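PDB 6BFI: VIN1 from Oscarella pearsei, which binds actin filaments and may play a role in cell-cell adhesion, as a sponge member of the vinculin/alpha-catenin family. Local coordinates for residues A[193-198]-A[243-248]; A[135-140]-A[168-173]; A[143-148]-A[236-241]; A[180-185]-A[189-194]. All coordinates share one frame; numbering follows the deposited sequence.

Four consecutive helices, 102-145, 154-178, 185-215 and 224-249, pack against one another as a helical bundle, and contacts 1 to 3 join different pairs of them. Contact 2 joins the first two, contact 1 the last two, and contact 3 the first with the fourth. Contact 4 is local, where the loop after helix 154-178 enters helix 185-215. The centres of contacts 1, 2 and 3 lie about 11 to 12 Å apart, whereas those of contacts 3 and 4 are about 22 Å apart. Contacts 1 and 4 share Ser-193 and Glu-194. Along the chain contact 2 closes before contact 1 opens, while contact 3 spans helices 102-145 to 224-249, so distant parts of the sequence meet in one core.

Contact 1: residues A[193-198]-A[243-248]; sequences SELGTV and EEIIRV
Glu-194 lays its aliphatic part against Ile-245, with CB of Glu-194 3.5 Å from CG1 of Ile-245. The two side chains slide past each other in opposite directions, and Ile-245 reaches across because CG1 stands anti to its carbonyl carbon (chi1 -81°). Its CD1 continues to Leu-195, whose CD2 lies 4.3 Å away from it. Glu-194 then bends at chi2 (-57°), which carries its carboxylate past Glu-244: OE2 of Glu-194 sits 4.0 Å from CG of Glu-244. The acids do not pair. Their OE2 atoms, of Glu-194 and Glu-244, stay 5.5 Å apart, and Glu-244 turns its own carboxylate to Arg-247, whose NH2 gives OE2 of Glu-244 a 2.7 Å salt bridge lying in the guanidinium plane. That partner probably eases the like-charge proximity. With alanine at Glu-194, CB would still meet Ile-245, but CG of Glu-244 would probably lose the cover of the acid's CG and carboxylate, opening a gap there. Helices 185-215 and 224-249 run nearly antiparallel here, their local axes 9.9 Å apart at 156°. Leu-195 also packs on Val-175 of helix 154-178, while Ile-245 rests on Cys-138 of helix 102-145, placing the pair within the four-helix arrangement.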
loop_
_atom_site.group_PDB
_atom_site.type_symbol
_atom_site.label_atom_id
_atom_site.label_comp_id
_atom_site.label_asym_id
_atom_site.label_seq_id
_atom_site.Cartn_x
_atom_site.Cartn_y
_atom_site.Cartn_z
ATOM N N SER A 193 9.704 10.315 0.660
ATOM C CA SER A 193 8.841 10.790 -0.418
ATOM C C SER A 193 8.711 12.310 -0.395
ATOM O O SER A 193 8.825 12.970 -1.437
ATOM C CB SER A 193 7.466 10.127 -0.320
ATOM O OG SER A 193 6.853 10.409 0.925
ATOM N N GLU A 194 8.471 12.889 0.787
ATOM C CA GLU A 194 8.363 14.344 0.862
ATOM C C GLU A 194 9.695 15.015 0.545
ATOM O O GLU A 194 9.726 16.096 -0.057
ATOM C CB GLU A 194 7.854 14.770 2.237
ATOM C CG GLU A 194 6.597 14.046 2.699
ATOM C CD GLU A 194 5.428 14.191 1.737
ATOM O OE1 GLU A 194 5.321 15.243 1.070
ATOM O OE2 GLU A 194 4.612 13.248 1.651
ATOM N N LEU A 195 10.807 14.389 0.943
ATOM C CA LEU A 195 12.121 14.875 0.534
ATOM C C LEU A 195 12.225 14.948 -0.984
ATOM O O LEU A 195 12.656 15.965 -1.543
ATOM C CB LEU A 195 13.217 13.976 1.106
ATOM C CG LEU A 195 13.572 14.163 2.581
ATOM C CD1 LEU A 195 14.544 13.083 3.033
ATOM C CD2 LEU A 195 14.160 15.546 2.809
ATOM N N GLY A 196 11.823 13.873 -1.666
ATOM C CA GLY A 196 11.800 13.901 -3.120
ATOM C C GLY A 196 10.943 15.028 -3.663
ATOM O O GLY A 196 11.336 15.720 -4.610
ATOM N N THR A 197 9.767 15.241 -3.059
ATOM C CA THR A 197 8.893 16.325 -3.500
ATOM C C THR A 197 9.599 17.675 -3.419
ATOM O O THR A 197 9.594 18.448 -4.384
ATOM C CB THR A 197 7.609 16.340 -2.669
ATOM O OG1 THR A 197 6.798 15.213 -3.018
ATOM C CG2 THR A 197 6.823 17.621 -2.922
ATOM N N VAL A 198 10.225 17.969 -2.278
ATOM C CA VAL A 198 10.907 19.254 -2.124
ATOM C C VAL A 198 12.032 19.389 -3.147
ATOM O O VAL A 198 12.163 20.421 -3.829
ATOM C CB VAL A 198 11.427 19.415 -0.683
ATOM C CG1 VAL A 198 12.190 20.718 -0.539
ATOM C CG2 VAL A 198 10.275 19.363 0.304
ATOM N N GLU A 243 5.118 20.669 5.809
ATOM C CA GLU A 243 4.189 20.386 6.900
ATOM C C GLU A 243 4.154 18.895 7.212
ATOM O O GLU A 243 4.216 18.490 8.380
ATOM C CB GLU A 243 2.786 20.883 6.548
ATOM C CG GLU A 243 2.541 22.349 6.838
ATOM C CD GLU A 243 2.478 22.648 8.322
ATOM O OE1 GLU A 243 1.734 21.945 9.039
ATOM O OE2 GLU A 243 3.173 23.584 8.771
ATOM N N GLU A 244 4.061 18.063 6.173
ATOM C CA GLU A 244 3.998 16.622 6.393
ATOM C C GLU A 244 5.308 16.095 6.962
ATOM O O GLU A 244 5.298 15.215 7.830
ATOM C CB GLU A 244 3.642 15.902 5.091
ATOM C CG GLU A 244 3.352 14.415 5.257
ATOM C CD GLU A 244 2.055 14.142 5.998
ATOM O OE1 GLU A 244 1.286 15.095 6.242
ATOM O OE2 GLU A 244 1.801 12.968 6.338
ATOM N N ILE A 245 6.442 16.618 6.490
ATOM C CA ILE A 245 7.726 16.250 7.084
ATOM C C ILE A 245 7.726 16.559 8.574
ATOM O O ILE A 245 8.176 15.748 9.392
ATOM C CB ILE A 245 8.884 16.964 6.362
ATOM C CG1 ILE A 245 9.252 16.228 5.077
ATOM C CG2 ILE A 245 10.104 17.064 7.265
ATOM C CD1 ILE A 245 10.350 16.900 4.282
ATOM N N ILE A 246 7.210 17.730 8.952
ATOM C CA ILE A 246 7.168 18.103 10.363
ATOM C C ILE A 246 6.263 17.155 11.139
ATOM O O ILE A 246 6.568 16.776 12.276
ATOM C CB ILE A 246 6.725 19.571 10.516
ATOM C CG1 ILE A 246 7.778 20.504 9.917
ATOM C CG2 ILE A 246 6.484 19.917 11.980
ATOM C CD1 ILE A 246 7.372 21.964 9.906
ATOM N N ARG A 247 5.143 16.748 10.535
ATOM C CA ARG A 247 4.209 15.868 11.231
ATOM C C ARG A 247 4.809 14.484 11.448
ATOM O O ARG A 247 4.719 13.921 12.545
ATOM C CB ARG A 247 2.898 15.769 10.450
ATOM C CG ARG A 247 1.787 15.080 11.224
ATOM C CD ARG A 247 0.581 14.796 10.344
ATOM N NE ARG A 247 0.877 13.788 9.330
ATOM C CZ ARG A 247 0.756 12.476 9.522
ATOM N NH1 ARG A 247 0.347 12.010 10.695
ATOM N NH2 ARG A 247 1.049 11.631 8.542
ATOM N N VAL A 248 5.426 13.917 10.409
ATOM C CA VAL A 248 6.017 12.588 10.523
ATOM C C VAL A 248 7.227 12.611 11.446
ATOM O O VAL A 248 7.487 11.639 12.166
ATOM C CB VAL A 248 6.375 12.050 9.125
ATOM C CG1 VAL A 248 6.990 10.662 9.224
ATOM C CG2 VAL A 248 5.139 12.025 8.238
#

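Contact 2: residues A[135-140]-A[168-173]; sequences VKVCRS and MTSMMK
Val-137 and Cys-138 meet Ser-170 and Met-171 where two neighbouring helices of an up-and-down bundle, 102-145 and 154-178, run antiparallel. Their local axes approach to 9.3 Å at an angle of 148°, and the nearest CA atoms are those of Cys-138 and Met-171. No hydrogen bond crosses between the segments; the first shell is made by side-chain packing. Val-137 points one methyl over the opposite backbone: CG1 lies 3.8 Å from CA of Met-171 and just as far from OG of Ser-170. That methyl stands anti to the backbone N (chi1 168°), which directs it into the interface. Beside it, the sulfur of Cys-138 touches the chain of Met-171, with SG of Cys-138 3.7 Å from CG of Met-171. Met-171 stays extended through its first two torsions and bends at the third (66°), so its SD passes alongside Cys-138 and its methyl turns off the line of the chain.

The second shell holds these groups in place. The hydroxyl of Ser-170 is bonded to the carbonyl of Gly-167, one turn earlier, which holds it beside the valine methyl, a van der Waals neighbour. Cys-138 is backed by Ile-242 and Ile-246 of helix 224-249, whereas Met-171 leans on Val-141 of helix 102-145. On helix 102-145 Ser-140 bonds back to the preceding turn: OG of Ser-140 lies 2.6 Å from O of Val-137, in the carbonyl plane and on a lone pair.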
loop_
_atom_site.group_PDB
_atom_site.type_symbol
_atom_site.label_atom_id
_atom_site.label_comp_id
_atom_site.label_asym_id
_atom_site.label_seq_id
_atom_site.Cartn_x
_atom_site.Cartn_y
_atom_site.Cartn_z
ATOM N N VAL A 135 12.436 20.164 13.607
ATOM C CA VAL A 135 11.217 20.925 13.349
ATOM C C VAL A 135 11.507 22.418 13.320
ATOM O O VAL A 135 10.902 23.158 12.539
ATOM C CB VAL A 135 10.143 20.568 14.398
ATOM C CG1 VAL A 135 8.958 21.520 14.315
ATOM C CG2 VAL A 135 9.680 19.133 14.204
ATOM N N LYS A 136 12.440 22.882 14.152
ATOM C CA LYS A 136 12.844 24.286 14.110
ATOM C C LYS A 136 13.387 24.658 12.733
ATOM O O LYS A 136 12.951 25.647 12.125
ATOM C CB LYS A 136 13.878 24.551 15.206
ATOM C CG LYS A 136 14.559 25.906 15.162
ATOM C CD LYS A 136 15.564 26.011 16.305
ATOM C CE LYS A 136 16.450 27.240 16.180
ATOM N NZ LYS A 136 17.506 27.261 17.238
ATOM N N VAL A 137 14.322 23.857 12.209
ATOM C CA VAL A 137 14.865 24.126 10.875
ATOM C C VAL A 137 13.748 24.148 9.834
ATOM O O VAL A 137 13.617 25.104 9.049
ATOM C CB VAL A 137 15.944 23.089 10.517
ATOM C CG1 VAL A 137 16.300 23.181 9.043
ATOM C CG2 VAL A 137 17.180 23.290 11.383
ATOM N N CYS A 138 12.922 23.093 9.815
ATOM C CA CYS A 138 11.842 23.005 8.834
ATOM C C CYS A 138 10.909 24.207 8.918
ATOM O O CYS A 138 10.432 24.709 7.892
ATOM C CB CYS A 138 11.055 21.708 9.033
ATOM S SG CYS A 138 12.027 20.194 8.859
ATOM N N ARG A 139 10.629 24.677 10.135
ATOM C CA ARG A 139 9.792 25.859 10.299
ATOM C C ARG A 139 10.465 27.093 9.717
ATOM O O ARG A 139 9.804 27.915 9.074
ATOM C CB ARG A 139 9.465 26.083 11.777
ATOM C CG ARG A 139 8.470 25.099 12.372
ATOM C CD ARG A 139 7.138 25.120 11.642
ATOM N NE ARG A 139 6.080 24.509 12.443
ATOM C CZ ARG A 139 4.877 24.187 11.978
ATOM N NH1 ARG A 139 4.572 24.404 10.707
ATOM N NH2 ARG A 139 3.979 23.642 12.787
ATOM N N SER A 140 11.775 27.245 9.927
ATOM C CA SER A 140 12.466 28.413 9.389
ATOM C C SER A 140 12.384 28.446 7.865
ATOM O O SER A 140 11.973 29.456 7.275
ATOM C CB SER A 140 13.923 28.436 9.854
ATOM O OG SER A 140 14.691 27.435 9.212
ATOM N N MET A 168 17.482 25.039 2.702
ATOM C CA MET A 168 16.960 23.787 2.163
ATOM C C MET A 168 17.958 22.651 2.340
ATOM O O MET A 168 17.579 21.535 2.723
ATOM C CB MET A 168 16.601 23.958 0.686
ATOM C CG MET A 168 15.237 24.575 0.443
ATOM S SD MET A 168 13.906 23.466 0.935
ATOM C CE MET A 168 12.463 24.453 0.550
ATOM N N THR A 169 19.241 22.913 2.069
ATOM C CA THR A 169 20.257 21.885 2.271
ATOM C C THR A 169 20.345 21.483 3.740
ATOM O O THR A 169 20.451 20.290 4.062
ATOM C CB THR A 169 21.611 22.379 1.758
ATOM O OG1 THR A 169 21.564 22.498 0.330
ATOM C CG2 THR A 169 22.723 21.415 2.142
ATOM N N SER A 170 20.280 22.463 4.647
ATOM C CA SER A 170 20.321 22.161 6.074
ATOM C C SER A 170 19.125 21.322 6.507
ATOM O O SER A 170 19.244 20.502 7.424
ATOM C CB SER A 170 20.376 23.454 6.885
ATOM O OG SER A 170 19.159 24.172 6.777
ATOM N N MET A 171 17.968 21.514 5.873
ATOM C CA MET A 171 16.809 20.689 6.200
ATOM C C MET A 171 16.977 19.272 5.660
ATOM O O MET A 171 16.725 18.289 6.370
ATOM C CB MET A 171 15.536 21.330 5.648
ATOM C CG MET A 171 14.266 20.552 5.960
ATOM S SD MET A 171 12.785 21.288 5.239
ATOM C CE MET A 171 13.114 21.068 3.493
ATOM N N MET A 172 17.419 19.149 4.404
ATOM C CA MET A 172 17.502 17.837 3.772
ATOM C C MET A 172 18.581 16.967 4.409
ATOM O O MET A 172 18.418 15.746 4.502
ATOM C CB MET A 172 17.759 17.985 2.275
ATOM C CG MET A 172 16.627 18.649 1.518
ATOM S SD MET A 172 17.004 18.822 -0.234
ATOM C CE MET A 172 15.689 19.916 -0.758
ATOM N N LYS A 173 19.698 17.565 4.836
ATOM C CA LYS A 173 20.723 16.756 5.488
ATOM C C LYS A 173 20.233 16.225 6.830
ATOM O O LYS A 173 20.585 15.106 7.225
ATOM C CB LYS A 173 22.012 17.562 5.666
ATOM C CG LYS A 173 21.935 18.681 6.692
ATOM C CD LYS A 173 23.324 19.185 7.052
ATOM C CE LYS A 173 23.297 20.074 8.284
ATOM N NZ LYS A 173 24.655 20.215 8.877
#

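Contact 3: residues A[143-148]-A[236-241]; sequences EYLDVA and QKLFIA
Leu-145 faces helix 224-249 from the end region of helix 102-145, its CA 7.5 Å from that of Phe-239, and the residues from Asp-146 to Ala-148 continue as a 3-10 segment with N of Ala-148 bonded to O of Leu-145. The meeting is carried by Leu-145. Its CG stands anti to the carbonyl carbon (chi1 -81°), and both methyls reach the other helix at different points. CD1 of Leu-145 lies 3.7 Å from CB of Leu-238, close to the helix backbone, and 4.1 Å from N of Phe-239. The second branch meets a methyl of the partner leucine, CD2 of Leu-145 lying 4.0 Å from CD1 of Leu-238. The two side chains cross at about a right angle, CD1 of Leu-145 meeting the root of Leu-238 and CD2 its tip. Phe-239 lies at the border: its side chain comes no nearer than 5.0 Å to the residues 143-148, and it contributes mainly through its backbone. The contact contains no hydrogen bond across the segments and is apolar packing of two buried leucines.

Around this core the other helices close in. Leu-145 also packs on Leu-164 and Met-168 of helix 154-178 and on Ile-242, one turn along helix 224-249, while Leu-238 reaches Gln-201 of helix 185-215. The leucine pair therefore sits where four helices meet, joining helix 102-145 to helix 224-249.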
loop_
_atom_site.group_PDB
_atom_site.type_symbol
_atom_site.label_atom_id
_atom_site.label_comp_id
_atom_site.label_asym_id
_atom_site.label_seq_id
_atom_site.Cartn_x
_atom_site.Cartn_y
_atom_site.Cartn_z
ATOM N N GLU A 143 8.848 29.079 6.630
ATOM C CA GLU A 143 8.478 30.484 6.762
ATOM C C GLU A 143 9.127 31.330 5.676
ATOM O O GLU A 143 8.491 32.237 5.128
ATOM C CB GLU A 143 8.864 31.006 8.146
ATOM C CG GLU A 143 8.008 30.463 9.280
ATOM C CD GLU A 143 8.654 30.650 10.638
ATOM O OE1 GLU A 143 9.717 31.307 10.712
ATOM O OE2 GLU A 143 8.102 30.136 11.634
ATOM N N TYR A 144 10.390 31.045 5.342
ATOM C CA TYR A 144 11.050 31.835 4.309
ATOM C C TYR A 144 10.499 31.556 2.916
ATOM O O TYR A 144 10.713 32.368 2.009
ATOM C CB TYR A 144 12.560 31.596 4.324
ATOM C CG TYR A 144 13.317 32.562 3.434
ATOM C CD1 TYR A 144 13.308 33.927 3.695
ATOM C CD2 TYR A 144 14.031 32.112 2.332
ATOM C CE1 TYR A 144 13.990 34.814 2.885
ATOM C CE2 TYR A 144 14.719 32.992 1.518
ATOM C CZ TYR A 144 14.695 34.341 1.800
ATOM O OH TYR A 144 15.376 35.219 0.992
ATOM N N LEU A 145 9.798 30.434 2.723
ATOM C CA LEU A 145 9.213 30.150 1.414
ATOM C C LEU A 145 8.279 31.267 0.956
ATOM O O LEU A 145 8.244 31.608 -0.234
ATOM C CB LEU A 145 8.464 28.819 1.448
ATOM C CG LEU A 145 9.317 27.559 1.310
ATOM C CD1 LEU A 145 8.442 26.321 1.394
ATOM C CD2 LEU A 145 10.092 27.589 0.002
ATOM N N ASP A 146 7.521 31.858 1.882
ATOM C CA ASP A 146 6.491 32.822 1.510
ATOM C C ASP A 146 7.057 34.128 0.966
ATOM O O ASP A 146 6.296 34.918 0.396
ATOM C CB ASP A 146 5.592 33.112 2.714
ATOM C CG ASP A 146 4.123 33.183 2.341
ATOM O OD1 ASP A 146 3.644 32.270 1.638
ATOM O OD2 ASP A 146 3.449 34.153 2.746
ATOM N N VAL A 147 8.360 34.375 1.123
ATOM C CA VAL A 147 8.965 35.601 0.612
ATOM C C VAL A 147 8.930 35.652 -0.913
ATOM O O VAL A 147 8.933 36.741 -1.498
ATOM C CB VAL A 147 10.405 35.726 1.155
ATOM C CG1 VAL A 147 11.112 36.938 0.577
ATOM C CG2 VAL A 147 10.393 35.803 2.673
ATOM N N ALA A 148 8.858 34.497 -1.575
ATOM C CA ALA A 148 8.927 34.455 -3.032
ATOM C C ALA A 148 7.752 35.157 -3.703
ATOM O O ALA A 148 7.840 35.485 -4.892
ATOM C CB ALA A 148 9.008 33.007 -3.508
ATOM N N GLN A 236 2.783 26.472 -2.416
ATOM C CA GLN A 236 1.883 25.716 -1.553
ATOM C C GLN A 236 2.249 24.238 -1.529
ATOM O O GLN A 236 2.140 23.587 -0.486
ATOM C CB GLN A 236 0.431 25.908 -1.992
ATOM C CG GLN A 236 -0.382 26.807 -1.069
ATOM C CD GLN A 236 -0.520 26.242 0.337
ATOM O OE1 GLN A 236 -0.371 25.040 0.555
ATOM N NE2 GLN A 236 -0.807 27.113 1.300
ATOM N N LYS A 237 2.679 23.685 -2.667
ATOM C CA LYS A 237 3.124 22.296 -2.674
ATOM C C LYS A 237 4.323 22.105 -1.748
ATOM O O LYS A 237 4.367 21.153 -0.954
ATOM C CB LYS A 237 3.455 21.852 -4.101
ATOM C CG LYS A 237 3.945 20.415 -4.186
ATOM C CD LYS A 237 4.100 19.934 -5.623
ATOM C CE LYS A 237 2.757 19.672 -6.285
ATOM N NZ LYS A 237 2.910 19.076 -7.647
ATOM N N LEU A 238 5.300 23.015 -1.825
ATOM C CA LEU A 238 6.438 22.949 -0.910
ATOM C C LEU A 238 5.991 23.103 0.540
ATOM O O LEU A 238 6.440 22.358 1.421
ATOM C CB LEU A 238 7.462 24.023 -1.272
ATOM C CG LEU A 238 8.393 23.723 -2.446
ATOM C CD1 LEU A 238 9.112 24.985 -2.896
ATOM C CD2 LEU A 238 9.397 22.648 -2.059
ATOM N N PHE A 239 5.099 24.063 0.800
ATOM C CA PHE A 239 4.602 24.294 2.155
ATOM C C PHE A 239 3.963 23.037 2.730
ATOM O O PHE A 239 4.230 22.654 3.875
ATOM C CB PHE A 239 3.601 25.452 2.140
ATOM C CG PHE A 239 3.080 25.831 3.497
ATOM C CD1 PHE A 239 3.704 26.819 4.238
ATOM C CD2 PHE A 239 1.956 25.214 4.026
ATOM C CE1 PHE A 239 3.227 27.178 5.484
ATOM C CE2 PHE A 239 1.475 25.566 5.273
ATOM C CZ PHE A 239 2.111 26.548 6.003
ATOM N N ILE A 240 3.114 22.377 1.938
ATOM C CA ILE A 240 2.406 21.190 2.402
ATOM C C ILE A 240 3.379 20.041 2.636
ATOM O O ILE A 240 3.308 19.350 3.661
ATOM C CB ILE A 240 1.300 20.815 1.399
ATOM C CG1 ILE A 240 0.123 21.787 1.529
ATOM C CG2 ILE A 240 0.851 19.371 1.591
ATOM C CD1 ILE A 240 -0.914 21.651 0.442
ATOM N N ALA A 241 4.310 19.825 1.700
ATOM C CA ALA A 241 5.309 18.776 1.891
ATOM C C ALA A 241 6.101 18.990 3.175
ATOM O O ALA A 241 6.343 18.039 3.930
ATOM C CB ALA A 241 6.250 18.719 0.689
#

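Contact 4: residues A[180-185]-A[189-194]; sequences PELTNL and QMLKSE
Leu-182 and Leu-191 make the tight part of this contact, methyl to methyl, with CD1 of Leu-182 3.8 Å from CD1 of Leu-191. The two side chains cross at about a right angle. Each puts CG anti to its carbonyl carbon, and with chi2 near 180° on both (-178° in Leu-182) the chains extend until their CD1 atoms meet. Both leucines are buried, and Leu-191 leans further on His-179 and on Val-248 of helix 224-249. The segments are otherwise joined by the first turn of helix 185-215, which Asn-184 opens as its N-cap: the OD1 of Asn-184 accepts from the backbone N of Ala-186. Leu-185, the first residue after the cap, accepts through its O the alpha-helical bond from N of Gln-189 at 2.9 Å, and CB of Gln-189 lies 3.5 Å from that same oxygen.

The solvent side is looser. Leu-185 and Gln-189 are exposed, and the side chain of Leu-185 stays 6.0 Å or more from the residues 189-194. Gln-189 bends at chi2 (55°), and its OE1 receives a weak bond of 3.3 Å from NZ of Lys-192. Just before the N-cap, Thr-183 bonds through OG1 to the backbone carbonyl of Phe-5, near the chain's start.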
loop_
_atom_site.group_PDB
_atom_site.type_symbol
_atom_site.label_atom_id
_atom_site.label_comp_id
_atom_site.label_asym_id
_atom_site.label_seq_id
_atom_site.Cartn_x
_atom_site.Cartn_y
_atom_site.Cartn_z
ATOM N N PRO A 180 16.911 7.175 8.442
ATOM C CA PRO A 180 17.572 5.876 8.657
ATOM C C PRO A 180 17.572 5.404 10.106
ATOM O O PRO A 180 18.024 4.283 10.374
ATOM C CB PRO A 180 19.006 6.124 8.166
ATOM C CG PRO A 180 18.875 7.227 7.192
ATOM C CD PRO A 180 17.828 8.120 7.777
ATOM N N GLU A 181 17.088 6.210 11.048
ATOM C CA GLU A 181 17.075 5.824 12.453
ATOM C C GLU A 181 15.721 5.313 12.925
ATOM O O GLU A 181 15.636 4.774 14.032
ATOM C CB GLU A 181 17.504 7.006 13.332
ATOM C CG GLU A 181 18.967 7.392 13.179
ATOM C CD GLU A 181 19.358 8.571 14.051
ATOM O OE1 GLU A 181 18.466 9.362 14.427
ATOM O OE2 GLU A 181 20.560 8.707 14.365
ATOM N N LEU A 182 14.671 5.461 12.123
ATOM C CA LEU A 182 13.337 5.071 12.553
ATOM C C LEU A 182 13.124 3.571 12.387
ATOM O O LEU A 182 13.636 2.951 11.450
ATOM C CB LEU A 182 12.279 5.847 11.766
ATOM C CG LEU A 182 12.295 7.370 11.935
ATOM C CD1 LEU A 182 11.172 8.017 11.134
ATOM C CD2 LEU A 182 12.200 7.756 13.405
ATOM N N THR A 183 12.374 2.986 13.320
ATOM C CA THR A 183 12.044 1.567 13.267
ATOM C C THR A 183 10.814 1.277 12.423
ATOM O O THR A 183 10.600 0.122 12.042
ATOM C CB THR A 183 11.819 1.020 14.681
ATOM O OG1 THR A 183 10.853 1.835 15.359
ATOM C CG2 THR A 183 13.118 1.013 15.468
ATOM N N ASN A 184 10.009 2.293 12.132
ATOM C CA ASN A 184 8.823 2.145 11.301
ATOM C C ASN A 184 9.184 2.465 9.856
ATOM O O ASN A 184 9.538 3.605 9.539
ATOM C CB ASN A 184 7.713 3.071 11.796
ATOM C CG ASN A 184 6.362 2.740 11.203
ATOM O OD1 ASN A 184 6.256 2.347 10.039
ATOM N ND2 ASN A 184 5.319 2.895 11.999
ATOM N N LEU A 185 9.096 1.459 8.983
ATOM C CA LEU A 185 9.445 1.664 7.582
ATOM C C LEU A 185 8.499 2.642 6.898
ATOM O O LEU A 185 8.917 3.371 5.991
ATOM C CB LEU A 185 9.448 0.327 6.841
ATOM C CG LEU A 185 10.568 -0.654 7.191
ATOM C CD1 LEU A 185 10.328 -1.999 6.520
ATOM C CD2 LEU A 185 11.922 -0.087 6.786
ATOM N N GLN A 189 9.484 5.957 4.773
ATOM C CA GLN A 189 9.057 6.108 3.386
ATOM C C GLN A 189 8.351 7.441 3.164
ATOM O O GLN A 189 8.535 8.077 2.119
ATOM C CB GLN A 189 8.149 4.947 2.984
ATOM C CG GLN A 189 7.821 4.932 1.504
ATOM C CD GLN A 189 9.067 4.931 0.640
ATOM O OE1 GLN A 189 9.901 4.030 0.733
ATOM N NE2 GLN A 189 9.206 5.953 -0.200
ATOM N N MET A 190 7.536 7.880 4.127
ATOM C CA MET A 190 6.899 9.187 4.003
ATOM C C MET A 190 7.939 10.302 3.995
ATOM O O MET A 190 7.874 11.221 3.166
ATOM C CB MET A 190 5.888 9.392 5.131
ATOM C CG MET A 190 4.803 8.322 5.182
ATOM S SD MET A 190 3.590 8.560 6.500
ATOM C CE MET A 190 2.547 9.817 5.767
ATOM N N LEU A 191 8.921 10.227 4.900
ATOM C CA LEU A 191 9.980 11.232 4.918
ATOM C C LEU A 191 10.724 11.270 3.587
ATOM O O LEU A 191 10.919 12.343 3.006
ATOM C CB LEU A 191 10.944 10.959 6.075
ATOM C CG LEU A 191 10.350 11.173 7.469
ATOM C CD1 LEU A 191 11.323 10.755 8.560
ATOM C CD2 LEU A 191 9.932 12.627 7.648
ATOM N N LYS A 192 11.130 10.102 3.080
ATOM C CA LYS A 192 11.848 10.060 1.808
ATOM C C LYS A 192 11.003 10.625 0.671
ATOM O O LYS A 192 11.515 11.348 -0.195
ATOM C CB LYS A 192 12.278 8.627 1.491
ATOM C CG LYS A 192 13.373 8.089 2.398
ATOM C CD LYS A 192 13.800 6.688 1.986
ATOM C CE LYS A 192 12.655 5.696 2.119
ATOM N NZ LYS A 192 13.063 4.313 1.733
ATOM N N SER A 193 9.704 10.315 0.660
ATOM C CA SER A 193 8.841 10.790 -0.418
ATOM C C SER A 193 8.711 12.310 -0.395
ATOM O O SER A 193 8.825 12.970 -1.437
ATOM C CB SER A 193 7.466 10.127 -0.320
ATOM O OG SER A 193 6.853 10.409 0.925
ATOM N N GLU A 194 8.471 12.889 0.787
ATOM C CA GLU A 194 8.363 14.344 0.862
ATOM C C GLU A 194 9.695 15.015 0.545
ATOM O O GLU A 194 9.726 16.096 -0.057
ATOM C CB GLU A 194 7.854 14.770 2.237
ATOM C CG GLU A 194 6.597 14.046 2.699
ATOM C CD GLU A 194 5.428 14.191 1.737
ATOM O OE1 GLU A 194 5.321 15.243 1.070
ATOM O OE2 GLU A 194 4.612 13.248 1.651
#